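Long-range contact in phosphodiesterase (Pseudomonas aeruginosa, PDB 4G75), which is a colicin M-like bacteriocin that binds magnesium and probably kills rival bacteria by hydrolysing the lipid-linked precursor of peptidoglycan: residues I89-F100 / R131-Y142. Residues are numbered along the deposited sequence; the frame is centred on the assembly and turned at random.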
ATOM      1  N   ILE A  89      12.380  -5.736  -1.108  1.00  7.76           N
ATOM      2  CA  ILE A  89      11.237  -6.347  -0.431  1.00 10.37           C
ATOM      3  C   ILE A  89      11.396  -6.216   1.087  1.00  8.47           C
ATOM      4  O   ILE A  89      10.422  -6.042   1.816  1.00 10.74           O
ATOM      5  CB  ILE A  89      11.038  -7.817  -0.871  1.00  6.73           C
ATOM      6  CG1 ILE A  89      10.572  -7.871  -2.329  1.00  6.10           C
ATOM      7  CG2 ILE A  89      10.027  -8.541   0.028  1.00  6.60           C
ATOM      8  CD1 ILE A  89       9.301  -7.103  -2.599  1.00  9.91           C
ATOM      9  N   PHE A  90      12.635  -6.252   1.559  1.00  8.23           N
ATOM     10  CA  PHE A  90      12.914  -6.014   2.974  1.00 11.60           C
ATOM     11  C   PHE A  90      12.717  -4.545   3.348  1.00  5.67           C
ATOM     12  O   PHE A  90      12.113  -4.240   4.368  1.00  9.68           O
ATOM     13  CB  PHE A  90      14.348  -6.457   3.301  1.00 10.96           C
ATOM     14  CG  PHE A  90      14.720  -6.347   4.762  1.00  5.99           C
ATOM     15  CD1 PHE A  90      14.289  -7.296   5.680  1.00 11.42           C
ATOM     16  CD2 PHE A  90      15.547  -5.324   5.208  1.00  9.30           C
ATOM     17  CE1 PHE A  90      14.657  -7.211   7.024  1.00  9.93           C
ATOM     18  CE2 PHE A  90      15.918  -5.236   6.547  1.00  8.99           C
ATOM     19  CZ  PHE A  90      15.465  -6.177   7.457  1.00 11.34           C
ATOM     20  N   ASP A  91      13.225  -3.640   2.517  1.00  6.59           N
ATOM     21  CA  ASP A  91      13.283  -2.220   2.857  1.00  8.53           C
ATOM     22  C   ASP A  91      11.949  -1.497   2.745  1.00  9.41           C
ATOM     23  O   ASP A  91      11.623  -0.649   3.583  1.00  6.02           O
ATOM     24  CB  ASP A  91      14.304  -1.496   1.977  1.00  5.44           C
ATOM     25  CG  ASP A  91      15.735  -1.809   2.362  1.00  4.25           C
ATOM     26  OD1 ASP A  91      15.954  -2.297   3.492  1.00  9.21           O
ATOM     27  OD2 ASP A  91      16.635  -1.560   1.533  1.00  7.50           O
ATOM     28  N   LEU A  92      11.192  -1.816   1.701  1.00  8.88           N
ATOM     29  CA  LEU A  92       9.942  -1.112   1.436  1.00  8.69           C
ATOM     30  C   LEU A  92       8.932  -1.114   2.601  1.00  9.10           C
ATOM     31  O   LEU A  92       8.366  -0.071   2.926  1.00  6.76           O
ATOM     32  CB  LEU A  92       9.314  -1.590   0.119  1.00  7.58           C
ATOM     33  CG  LEU A  92      10.011  -1.036  -1.134  1.00  8.54           C
ATOM     34  CD1 LEU A  92       9.706  -1.894  -2.357  1.00  9.70           C
ATOM     35  CD2 LEU A  92       9.642   0.433  -1.379  1.00  9.19           C
ATOM     36  N   PRO A  93       8.704  -2.270   3.245  1.00  6.17           N
ATOM     37  CA  PRO A  93       7.749  -2.217   4.363  1.00  7.95           C
ATOM     38  C   PRO A  93       8.266  -1.389   5.532  1.00  7.86           C
ATOM     39  O   PRO A  93       7.466  -0.808   6.269  1.00  7.80           O
ATOM     40  CB  PRO A  93       7.626  -3.683   4.806  1.00 12.61           C
ATOM     41  CG  PRO A  93       8.142  -4.484   3.688  1.00 20.49           C
ATOM     42  CD  PRO A  93       9.130  -3.644   2.940  1.00  5.58           C
ATOM     43  N   GLN A  94       9.581  -1.345   5.709  1.00 10.69           N
ATOM     44  CA  GLN A  94      10.160  -0.558   6.790  1.00  8.65           C
ATOM     45  C   GLN A  94      10.015   0.934   6.506  1.00  6.73           C
ATOM     46  O   GLN A  94       9.720   1.714   7.407  1.00  8.31           O
ATOM     47  CB  GLN A  94      11.628  -0.929   7.021  1.00  9.24           C
ATOM     48  CG  GLN A  94      12.275  -0.177   8.183  1.00  7.99           C
ATOM     49  CD  GLN A  94      11.742  -0.634   9.530  1.00  9.10           C
ATOM     50  OE1 GLN A  94      11.852  -1.804   9.888  1.00 14.33           O
ATOM     51  NE2 GLN A  94      11.147   0.292  10.279  1.00 10.59           N
ATOM     52  N   ALA A  95      10.198   1.326   5.247  1.00  6.90           N
ATOM     53  CA  ALA A  95       9.998   2.714   4.845  1.00  5.85           C
ATOM     54  C   ALA A  95       8.551   3.142   5.101  1.00  6.05           C
ATOM     55  O   ALA A  95       8.284   4.229   5.615  1.00  8.30           O
ATOM     56  CB  ALA A  95      10.348   2.898   3.367  1.00  6.91           C
ATOM     57  N   ASP A  96       7.613   2.280   4.738  1.00  6.12           N
ATOM     58  CA  ASP A  96       6.215   2.601   4.965  1.00  7.74           C
ATOM     59  C   ASP A  96       5.944   2.782   6.452  1.00  5.53           C
ATOM     60  O   ASP A  96       5.250   3.729   6.865  1.00  8.43           O
ATOM     61  CB  ASP A  96       5.292   1.525   4.399  1.00  4.65           C
ATOM     62  CG  ASP A  96       3.843   1.969   4.400  1.00  5.25           C
ATOM     63  OD1 ASP A  96       3.493   2.804   3.539  1.00  6.45           O
ATOM     64  OD2 ASP A  96       3.074   1.504   5.268  1.00  8.90           O
ATOM     65  N   TYR A  97       6.488   1.874   7.252  1.00  6.65           N
ATOM     66  CA  TYR A  97       6.261   1.906   8.689  1.00 10.66           C
ATOM     67  C   TYR A  97       6.933   3.114   9.333  1.00 15.23           C
ATOM     68  O   TYR A  97       6.441   3.649  10.328  1.00 10.86           O
ATOM     69  CB  TYR A  97       6.734   0.616   9.357  1.00  9.40           C
ATOM     70  CG  TYR A  97       6.241   0.505  10.778  1.00 11.37           C
ATOM     71  CD1 TYR A  97       4.890   0.346  11.046  1.00  8.35           C
ATOM     72  CD2 TYR A  97       7.122   0.593  11.855  1.00 11.15           C
ATOM     73  CE1 TYR A  97       4.419   0.262  12.347  1.00  8.52           C
ATOM     74  CE2 TYR A  97       6.659   0.507  13.165  1.00 13.39           C
ATOM     75  CZ  TYR A  97       5.304   0.340  13.399  1.00 14.85           C
ATOM     76  OH  TYR A  97       4.828   0.263  14.690  1.00 17.96           O
ATOM     77  N   ASN A  98       8.050   3.555   8.764  1.00  7.95           N
ATOM     78  CA  ASN A  98       8.693   4.770   9.262  1.00  7.11           C
ATOM     79  C   ASN A  98       7.778   5.978   9.094  1.00 12.51           C
ATOM     80  O   ASN A  98       7.708   6.855   9.962  1.00  9.64           O
ATOM     81  CB  ASN A  98      10.034   5.013   8.562  1.00  3.53           C
ATOM     82  CG  ASN A  98      11.100   4.029   9.014  1.00  8.08           C
ATOM     83  OD1 ASN A  98      10.950   3.376  10.048  1.00 11.86           O
ATOM     84  ND2 ASN A  98      12.179   3.923   8.252  1.00  6.91           N
ATOM     85  N   GLN A  99       7.068   6.024   7.975  1.00  9.55           N
ATOM     86  CA  GLN A  99       6.104   7.096   7.772  1.00  7.56           C
ATOM     87  C   GLN A  99       4.973   7.041   8.786  1.00  9.29           C
ATOM     88  O   GLN A  99       4.591   8.069   9.340  1.00  8.39           O
ATOM     89  CB  GLN A  99       5.534   7.072   6.356  1.00  6.15           C
ATOM     90  CG  GLN A  99       6.514   7.562   5.310  1.00  8.25           C
ATOM     91  CD  GLN A  99       5.830   8.250   4.161  1.00  5.46           C
ATOM     92  OE1 GLN A  99       5.241   7.603   3.285  1.00  8.21           O
ATOM     93  NE2 GLN A  99       5.891   9.578   4.155  1.00  8.41           N
ATOM     94  N   PHE A 100       4.435   5.847   9.028  1.00  9.20           N
ATOM     95  CA  PHE A 100       3.291   5.720   9.932  1.00  7.46           C
ATOM     96  C   PHE A 100       3.666   5.950  11.392  1.00 13.02           C
ATOM     97  O   PHE A 100       3.013   6.715  12.105  1.00 13.32           O
ATOM     98  CB  PHE A 100       2.617   4.341   9.816  1.00 11.90           C
ATOM     99  CG  PHE A 100       1.592   4.089  10.892  1.00  5.80           C
ATOM    100  CD1 PHE A 100       0.338   4.667  10.813  1.00 10.66           C
ATOM    101  CD2 PHE A 100       1.897   3.310  12.003  1.00 10.20           C
ATOM    102  CE1 PHE A 100      -0.605   4.454  11.805  1.00 12.86           C
ATOM    103  CE2 PHE A 100       0.958   3.100  13.003  1.00 10.17           C
ATOM    104  CZ  PHE A 100      -0.296   3.670  12.900  1.00  9.03           C
ATOM    105  N   ARG A 131       9.598  -9.321  11.779  1.00 15.47           N
ATOM    106  CA  ARG A 131       9.506  -7.945  12.250  1.00 11.34           C
ATOM    107  C   ARG A 131       8.072  -7.649  12.706  1.00 15.93           C
ATOM    108  O   ARG A 131       7.335  -6.926  12.038  1.00 12.90           O
ATOM    109  CB  ARG A 131       9.940  -6.979  11.137  1.00 16.74           C
ATOM    110  CG  ARG A 131      11.389  -7.180  10.678  1.00 13.72           C
ATOM    111  CD  ARG A 131      11.788  -6.238   9.538  1.00 14.76           C
ATOM    112  NE  ARG A 131      11.194  -6.625   8.258  1.00 14.53           N
ATOM    113  CZ  ARG A 131      11.345  -5.937   7.128  1.00  8.78           C
ATOM    114  NH1 ARG A 131      12.078  -4.827   7.114  1.00 12.24           N
ATOM    115  NH2 ARG A 131      10.765  -6.354   6.012  1.00 18.59           N
ATOM    116  N   PRO A 132       7.678  -8.207  13.862  1.00 18.30           N
ATOM    117  CA  PRO A 132       6.280  -8.174  14.307  1.00 16.11           C
ATOM    118  C   PRO A 132       5.783  -6.763  14.610  1.00 13.70           C
ATOM    119  O   PRO A 132       4.576  -6.539  14.588  1.00 15.75           O
ATOM    120  CB  PRO A 132       6.298  -9.002  15.601  1.00 21.49           C
ATOM    121  CG  PRO A 132       7.638  -9.671  15.644  1.00 25.06           C
ATOM    122  CD  PRO A 132       8.565  -8.804  14.871  1.00 27.63           C
ATOM    123  N   LYS A 133       6.694  -5.835  14.891  1.00 18.11           N
ATOM    124  CA  LYS A 133       6.312  -4.456  15.182  1.00 15.90           C
ATOM    125  C   LYS A 133       5.689  -3.761  13.973  1.00 14.38           C
ATOM    126  O   LYS A 133       4.884  -2.841  14.119  1.00 12.34           O
ATOM    127  CB  LYS A 133       7.514  -3.652  15.677  1.00 19.17           C
ATOM    128  CG  LYS A 133       7.860  -3.881  17.140  1.00 56.37           C
ATOM    129  CD  LYS A 133       8.778  -2.784  17.660  1.00 38.91           C
ATOM    130  CE  LYS A 133       8.761  -2.721  19.183  1.00 46.36           C
ATOM    131  NZ  LYS A 133       9.290  -1.425  19.702  1.00 61.70           N
ATOM    132  N   ILE A 134       6.071  -4.182  12.775  1.00 10.23           N
ATOM    133  CA  ILE A 134       5.486  -3.596  11.571  1.00 14.22           C
ATOM    134  C   ILE A 134       4.096  -4.193  11.342  1.00 14.61           C
ATOM    135  O   ILE A 134       3.965  -5.267  10.753  1.00 11.09           O
ATOM    136  CB  ILE A 134       6.382  -3.831  10.344  1.00  9.78           C
ATOM    137  CG1 ILE A 134       7.790  -3.283  10.608  1.00  8.66           C
ATOM    138  CG2 ILE A 134       5.784  -3.176   9.110  1.00 11.65           C
ATOM    139  CD1 ILE A 134       8.774  -3.566   9.476  1.00 11.65           C
ATOM    140  N   ASP A 135       3.060  -3.496  11.808  1.00  9.31           N
ATOM    141  CA  ASP A 135       1.719  -4.072  11.856  1.00 11.09           C
ATOM    142  C   ASP A 135       0.613  -3.172  11.308  1.00  9.13           C
ATOM    143  O   ASP A 135      -0.563  -3.543  11.323  1.00 10.75           O
ATOM    144  CB  ASP A 135       1.369  -4.513  13.286  1.00 11.69           C
ATOM    145  CG  ASP A 135       1.293  -3.351  14.262  1.00 22.05           C
ATOM    146  OD1 ASP A 135       1.483  -2.191  13.848  1.00 13.57           O
ATOM    147  OD2 ASP A 135       1.043  -3.597  15.457  1.00 32.87           O
ATOM    148  N   THR A 136       0.993  -2.001  10.814  1.00  8.73           N
ATOM    149  CA  THR A 136       0.022  -1.005  10.379  1.00  5.11           C
ATOM    150  C   THR A 136       0.588  -0.240   9.191  1.00  4.38           C
ATOM    151  O   THR A 136       1.761   0.152   9.205  1.00  8.11           O
ATOM    152  CB  THR A 136      -0.271  -0.008  11.504  1.00  9.92           C
ATOM    153  OG1 THR A 136      -0.633  -0.728  12.688  1.00  9.61           O
ATOM    154  CG2 THR A 136      -1.412   0.933  11.118  1.00  8.26           C
ATOM    155  N   PHE A 137      -0.237  -0.039   8.168  1.00  6.66           N
ATOM    156  CA  PHE A 137       0.191   0.689   6.968  1.00  7.72           C
ATOM    157  C   PHE A 137       0.049   2.197   7.138  1.00  7.37           C
ATOM    158  O   PHE A 137      -0.846   2.678   7.841  1.00  8.29           O
ATOM    159  CB  PHE A 137      -0.647   0.275   5.753  1.00  5.95           C
ATOM    160  CG  PHE A 137      -0.442  -1.150   5.315  1.00  6.88           C
ATOM    161  CD1 PHE A 137       0.771  -1.564   4.795  1.00  8.78           C
ATOM    162  CD2 PHE A 137      -1.490  -2.065   5.370  1.00  6.11           C
ATOM    163  CE1 PHE A 137       0.950  -2.877   4.373  1.00 11.37           C
ATOM    164  CE2 PHE A 137      -1.316  -3.365   4.945  1.00  9.98           C
ATOM    165  CZ  PHE A 137      -0.099  -3.769   4.445  1.00 15.11           C
ATOM    166  N   ASN A 138       0.912   2.943   6.454  1.00  5.06           N
ATOM    167  CA  ASN A 138       0.798   4.399   6.408  1.00  7.60           C
ATOM    168  C   ASN A 138      -0.350   4.929   5.548  1.00 12.20           C
ATOM    169  O   ASN A 138      -0.955   5.964   5.869  1.00  6.56           O
ATOM    170  CB  ASN A 138       2.103   5.016   5.906  1.00  8.60           C
ATOM    171  CG  ASN A 138       2.074   6.531   5.939  1.00  9.97           C
ATOM    172  OD1 ASN A 138       1.946   7.134   7.004  1.00  7.65           O
ATOM    173  ND2 ASN A 138       2.181   7.154   4.772  1.00  7.96           N
ATOM    174  N   GLY A 139      -0.629   4.237   4.445  1.00  8.60           N
ATOM    175  CA  GLY A 139      -1.613   4.698   3.476  1.00  5.76           C
ATOM    176  C   GLY A 139      -1.033   5.695   2.483  1.00  5.66           C
ATOM    177  O   GLY A 139      -1.758   6.518   1.919  1.00  8.70           O
ATOM    178  N   GLY A 140       0.280   5.622   2.274  1.00  6.37           N
ATOM    179  CA  GLY A 140       0.967   6.506   1.342  1.00  6.97           C
ATOM    180  C   GLY A 140       1.698   5.804   0.210  1.00  6.63           C
ATOM    181  O   GLY A 140       1.346   4.684  -0.170  1.00  9.19           O
ATOM    182  N   VAL A 141       2.731   6.459  -0.325  1.00  7.30           N
ATOM    183  CA  VAL A 141       3.389   5.978  -1.549  1.00  5.06           C
ATOM    184  C   VAL A 141       4.048   4.611  -1.396  1.00  3.84           C
ATOM    185  O   VAL A 141       4.257   3.917  -2.385  1.00  8.22           O
ATOM    186  CB  VAL A 141       4.445   6.986  -2.101  1.00  9.00           C
ATOM    187  CG1 VAL A 141       3.794   8.314  -2.435  1.00  8.64           C
ATOM    188  CG2 VAL A 141       5.604   7.169  -1.122  1.00  7.59           C
ATOM    189  N   TYR A 142       4.379   4.224  -0.165  1.00  4.72           N
ATOM    190  CA  TYR A 142       5.054   2.945   0.055  1.00  4.85           C
ATOM    191  C   TYR A 142       4.084   1.818   0.387  1.00  5.89           C
ATOM    192  O   TYR A 142       4.487   0.660   0.495  1.00  5.81           O
ATOM    193  CB  TYR A 142       6.080   3.034   1.197  1.00  5.91           C
ATOM    194  CG  TYR A 142       7.202   4.044   1.012  1.00  6.70           C
ATOM    195  CD1 TYR A 142       8.009   4.016  -0.117  1.00  8.24           C
ATOM    196  CD2 TYR A 142       7.470   4.994   1.985  1.00  8.24           C
ATOM    197  CE1 TYR A 142       9.035   4.922  -0.283  1.00  6.07           C
ATOM    198  CE2 TYR A 142       8.504   5.903   1.832  1.00  9.50           C
ATOM    199  CZ  TYR A 142       9.280   5.856   0.695  1.00  9.32           C
ATOM    200  OH  TYR A 142      10.312   6.751   0.525  1.00  7.53           O
TER
HETATM  201  O   HOH W   1      13.619  -3.452   8.947  1.00 20.65           O
HETATM  202  O   HOH W   2       3.764   5.262   2.593  1.00  7.04           O
HETATM  203  O   HOH W   3       3.876  -0.059   7.424  1.00  8.46           O
HETATM  204  O   HOH W   4       2.142   0.209  14.895  1.00 19.19           O
HETATM  205  O   HOH W   5       3.999  -1.952  16.561  1.00 19.83           O
HETATM  206  O   HOH W   6       3.505   8.613   1.414  1.00  8.82           O
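Phe100 and Asn138 bring their CA atoms to 4.5 Å where loop 131-142, opening with a type I turn, runs along helix 81-102. At one end, Arg131 NH1 and NH2 both donate to Phe90 O, at 2.8 Å from NH1. The helix is kinked at Pro93 and Gln94 N stands 4.1 Å from Phe90 O, too far for the helical bond, so the arginine takes its place. The bend at chi3 lays the guanidinium flat on the Phe90 ring, planes 2° apart, in a cation-pi stack; Ile134 CD1 lies over the guanidinium's other face, toward its rim. Water 1 links NH1 to Gln94 OE1.

Midway, Ile134 CA makes a CH-pi contact over the face of Tyr97, 4.1 Å from the ring centroid, while Thr136 O lies at the ring's edge. Thr136 CG2 makes another with Phe100, 3.7 Å from its centroid. Asp96 reaches the loop with CG trans to its N (chi1 -169°). Its OD2 accepts a nearly straight bond (171°) from Asn138 N at 2.9 Å, on the syn side though tilted out of the carboxylate plane, and another from water 3, which also donates to Thr136 O. Its OD1 is held by Thr143 OG1 and by water 2, shared with Gln99 OE1 and Tyr142 N. Ala95 CB packs over one face of Tyr142, 3.9 Å from the centroid; Val141 CG2 covers the other.

Asn138 N, Thr136 O and Tyr142 N are thus tied to the buried Asp96 carboxylate, probably stabilising its charge; through Thr143 it also joins helix 143-153, while Phe137 O stays buried without a partner.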